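PDB 1VLI: spore coat polysaccharide biosynthesis protein SpsE, which probably acts as a sialic acid synthase-like enzyme (N-acylneuraminate-9-phosphate synthase family) in making the spore coat polysaccharide of Bacillus subtilis. Local coordinates for residues I318-P323 with I365-I371. Numbering follows the deposited sequence.
Sequences IFTTAP and IPADTGI
In the SAF (antifreeze-protein-like) domain, the end of strand 317-320 runs antiparallel to segment 365-371, which has no regular strand and is extended except at D368. F319 and G370 form a non-hydrogen-bonded antiparallel pair (CA-CA 4.2 Å), flanked by I371 N to I318 O (2.8 Å) and T320 N to T369 O (3.0 Å). The register then slips: D368 N also donates to T320 O (2.9 Å), so D368 and T369 together face T320. With D368 in the left-handed region (phi/psi 62/29), this is the pattern of a G1 beta bulge. P366-T369 make an open, type II-like turn, and the T320 side chain (chi1 p) enters its mouth: OG1 accepts T369 N (2.9 Å) and lies 2.7 Å from P366 O. T369 OG1 donates to A367 O (3.0 Å) within the turn. Toward P323 the two segments stay together through weaker CA-H...O contacts, A367 CA to A322 O and P323 CA to I365 O (both 3.4 Å), with P323 CD 3.9 Å from A367 CB. Apolar contacts lie beside the polar seam: I318 CG2 to I371 CG1 (3.7 Å), and T320 CG2 to I365 CG2 (3.7 Å) and to I371 CD1 (3.8 Å). G370 CA sits over one face of the F319 ring, which makes a cation-pi contact with K343. The F319 backbone hydrogen-bonds to A336 of strand 335-338, so strand 317-320 lies between that strand and segment 365-371. T320 thus satisfies its backbone N and O through the bulge, while its buried hydroxyl supplies the acceptor that T369 N needs within the turn.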
ATOM      1  N   ILE A 318       9.135 -16.682   2.272  1.00 56.30           N
ATOM      2  CA  ILE A 318       8.517 -17.826   2.890  1.00 55.47           C
ATOM      3  C   ILE A 318       9.295 -18.254   4.128  1.00 56.34           C
ATOM      4  O   ILE A 318      10.503 -18.533   4.049  1.00 55.06           O
ATOM      5  CB  ILE A 318       8.411 -18.969   1.877  1.00 55.72           C
ATOM      6  CG1 ILE A 318       7.576 -18.533   0.679  1.00 48.95           C
ATOM      7  CG2 ILE A 318       7.791 -20.160   2.543  1.00 44.15           C
ATOM      8  CD1 ILE A 318       7.478 -19.565  -0.385  1.00 50.67           C
ATOM      9  N   PHE A 319       8.592 -18.333   5.261  1.00 54.54           N
ATOM     10  CA  PHE A 319       9.227 -18.564   6.559  1.00 54.83           C
ATOM     11  C   PHE A 319       8.564 -19.684   7.283  1.00 55.16           C
ATOM     12  O   PHE A 319       7.376 -19.873   7.122  1.00 56.96           O
ATOM     13  CB  PHE A 319       9.134 -17.311   7.419  1.00 54.42           C
ATOM     14  CG  PHE A 319      10.152 -16.267   7.077  1.00 57.23           C
ATOM     15  CD1 PHE A 319       9.899 -15.322   6.092  1.00 55.97           C
ATOM     16  CD2 PHE A 319      11.380 -16.236   7.739  1.00 59.05           C
ATOM     17  CE1 PHE A 319      10.864 -14.356   5.753  1.00 57.57           C
ATOM     18  CE2 PHE A 319      12.342 -15.277   7.421  1.00 46.59           C
ATOM     19  CZ  PHE A 319      12.078 -14.338   6.418  1.00 55.76           C
ATOM     20  N   THR A 320       9.327 -20.433   8.074  1.00 56.91           N
ATOM     21  CA  THR A 320       8.753 -21.470   8.919  1.00 59.84           C
ATOM     22  C   THR A 320       8.054 -20.826  10.117  1.00 59.49           C
ATOM     23  O   THR A 320       8.600 -19.916  10.759  1.00 59.78           O
ATOM     24  CB  THR A 320       9.822 -22.432   9.426  1.00 59.89           C
ATOM     25  OG1 THR A 320      10.956 -21.680   9.869  1.00 65.38           O
ATOM     26  CG2 THR A 320      10.371 -23.295   8.291  1.00 64.80           C
ATOM     27  N   THR A 321       6.846 -21.292  10.402  1.00 57.80           N
ATOM     28  CA  THR A 321       6.121 -20.860  11.601  1.00 57.80           C
ATOM     29  C   THR A 321       6.317 -21.821  12.789  1.00 60.55           C
ATOM     30  O   THR A 321       5.981 -21.469  13.926  1.00 64.62           O
ATOM     31  CB  THR A 321       4.624 -20.686  11.316  1.00 54.56           C
ATOM     32  OG1 THR A 321       4.098 -21.897  10.780  1.00 62.07           O
ATOM     33  CG2 THR A 321       4.393 -19.715  10.225  1.00 50.40           C
ATOM     34  N   ALA A 322       6.840 -23.027  12.517  1.00 60.09           N
ATOM     35  CA  ALA A 322       7.175 -24.054  13.522  1.00 58.13           C
ATOM     36  C   ALA A 322       8.460 -24.762  13.053  1.00 57.79           C
ATOM     37  O   ALA A 322       8.899 -24.502  11.953  1.00 59.29           O
ATOM     38  CB  ALA A 322       6.027 -25.054  13.664  1.00 56.50           C
ATOM     39  N   PRO A 323       9.103 -25.610  13.862  1.00 57.26           N
ATOM     40  CA  PRO A 323      10.213 -26.413  13.332  1.00 57.06           C
ATOM     41  C   PRO A 323       9.697 -27.457  12.334  1.00 56.69           C
ATOM     42  O   PRO A 323       8.689 -28.125  12.583  1.00 54.13           O
ATOM     43  CB  PRO A 323      10.793 -27.104  14.582  1.00 55.16           C
ATOM     44  CG  PRO A 323      10.237 -26.376  15.734  1.00 54.36           C
ATOM     45  CD  PRO A 323       8.892 -25.864  15.298  1.00 56.80           C
ATOM     46  N   ILE A 365      14.339 -27.942   9.411  1.00 56.47           N
ATOM     47  CA  ILE A 365      14.379 -26.485   9.347  1.00 57.05           C
ATOM     48  C   ILE A 365      13.919 -25.953  10.699  1.00 59.43           C
ATOM     49  O   ILE A 365      12.862 -26.361  11.195  1.00 58.10           O
ATOM     50  CB  ILE A 365      13.481 -25.963   8.226  1.00 53.52           C
ATOM     51  CG1 ILE A 365      13.571 -26.883   7.003  1.00 52.15           C
ATOM     52  CG2 ILE A 365      13.870 -24.538   7.863  1.00 60.12           C
ATOM     53  CD1 ILE A 365      12.542 -26.613   5.925  1.00 49.36           C
ATOM     54  N   PRO A 366      14.722 -25.088  11.327  1.00 62.31           N
ATOM     55  CA  PRO A 366      14.313 -24.442  12.578  1.00 63.38           C
ATOM     56  C   PRO A 366      13.073 -23.546  12.373  1.00 64.36           C
ATOM     57  O   PRO A 366      12.802 -23.110  11.247  1.00 64.91           O
ATOM     58  CB  PRO A 366      15.542 -23.606  12.950  1.00 63.29           C
ATOM     59  CG  PRO A 366      16.698 -24.257  12.205  1.00 63.81           C
ATOM     60  CD  PRO A 366      16.090 -24.700  10.917  1.00 62.59           C
ATOM     61  N   ALA A 367      12.313 -23.281  13.432  1.00 64.48           N
ATOM     62  CA  ALA A 367      11.178 -22.354  13.322  1.00 65.11           C
ATOM     63  C   ALA A 367      11.747 -20.980  13.068  1.00 67.36           C
ATOM     64  O   ALA A 367      12.924 -20.749  13.355  1.00 69.55           O
ATOM     65  CB  ALA A 367      10.369 -22.350  14.586  1.00 64.57           C
ATOM     66  N   ASP A 368      10.930 -20.083  12.513  1.00 68.33           N
ATOM     67  CA  ASP A 368      11.308 -18.680  12.296  1.00 68.84           C
ATOM     68  C   ASP A 368      12.476 -18.441  11.361  1.00 67.26           C
ATOM     69  O   ASP A 368      13.196 -17.450  11.497  1.00 68.64           O
ATOM     70  CB  ASP A 368      11.614 -18.020  13.627  1.00 70.33           C
ATOM     71  CG  ASP A 368      10.423 -17.367  14.197  1.00 82.37           C
ATOM     72  OD1 ASP A 368      10.202 -16.191  13.797  1.00 96.65           O
ATOM     73  OD2 ASP A 368       9.641 -17.957  15.004  1.00 82.88           O
ATOM     74  N   THR A 369      12.656 -19.343  10.410  1.00 63.45           N
ATOM     75  CA  THR A 369      13.775 -19.272   9.498  1.00 59.78           C
ATOM     76  C   THR A 369      13.215 -19.166   8.094  1.00 58.48           C
ATOM     77  O   THR A 369      12.228 -19.832   7.761  1.00 58.18           O
ATOM     78  CB  THR A 369      14.619 -20.537   9.668  1.00 59.47           C
ATOM     79  OG1 THR A 369      14.834 -20.734  11.068  1.00 60.39           O
ATOM     80  CG2 THR A 369      16.037 -20.355   9.104  1.00 58.74           C
ATOM     81  N   GLY A 370      13.808 -18.299   7.280  1.00 55.10           N
ATOM     82  CA  GLY A 370      13.397 -18.228   5.909  1.00 53.38           C
ATOM     83  C   GLY A 370      13.835 -19.463   5.148  1.00 55.81           C
ATOM     84  O   GLY A 370      15.000 -19.892   5.252  1.00 56.05           O
ATOM     85  N   ILE A 371      12.898 -20.002   4.367  1.00 56.50           N
ATOM     86  CA  ILE A 371      13.127 -21.140   3.487  1.00 56.25           C
ATOM     87  C   ILE A 371      14.129 -20.786   2.414  1.00 57.05           C
ATOM     88  O   ILE A 371      14.157 -19.689   1.914  1.00 61.97           O
ATOM     89  CB  ILE A 371      11.825 -21.586   2.815  1.00 55.44           C
ATOM     90  CG1 ILE A 371      10.779 -21.932   3.864  1.00 56.35           C
ATOM     91  CG2 ILE A 371      12.071 -22.826   1.940  1.00 56.36           C
ATOM     92  CD1 ILE A 371      11.097 -23.168   4.603  1.00 41.08           C
TER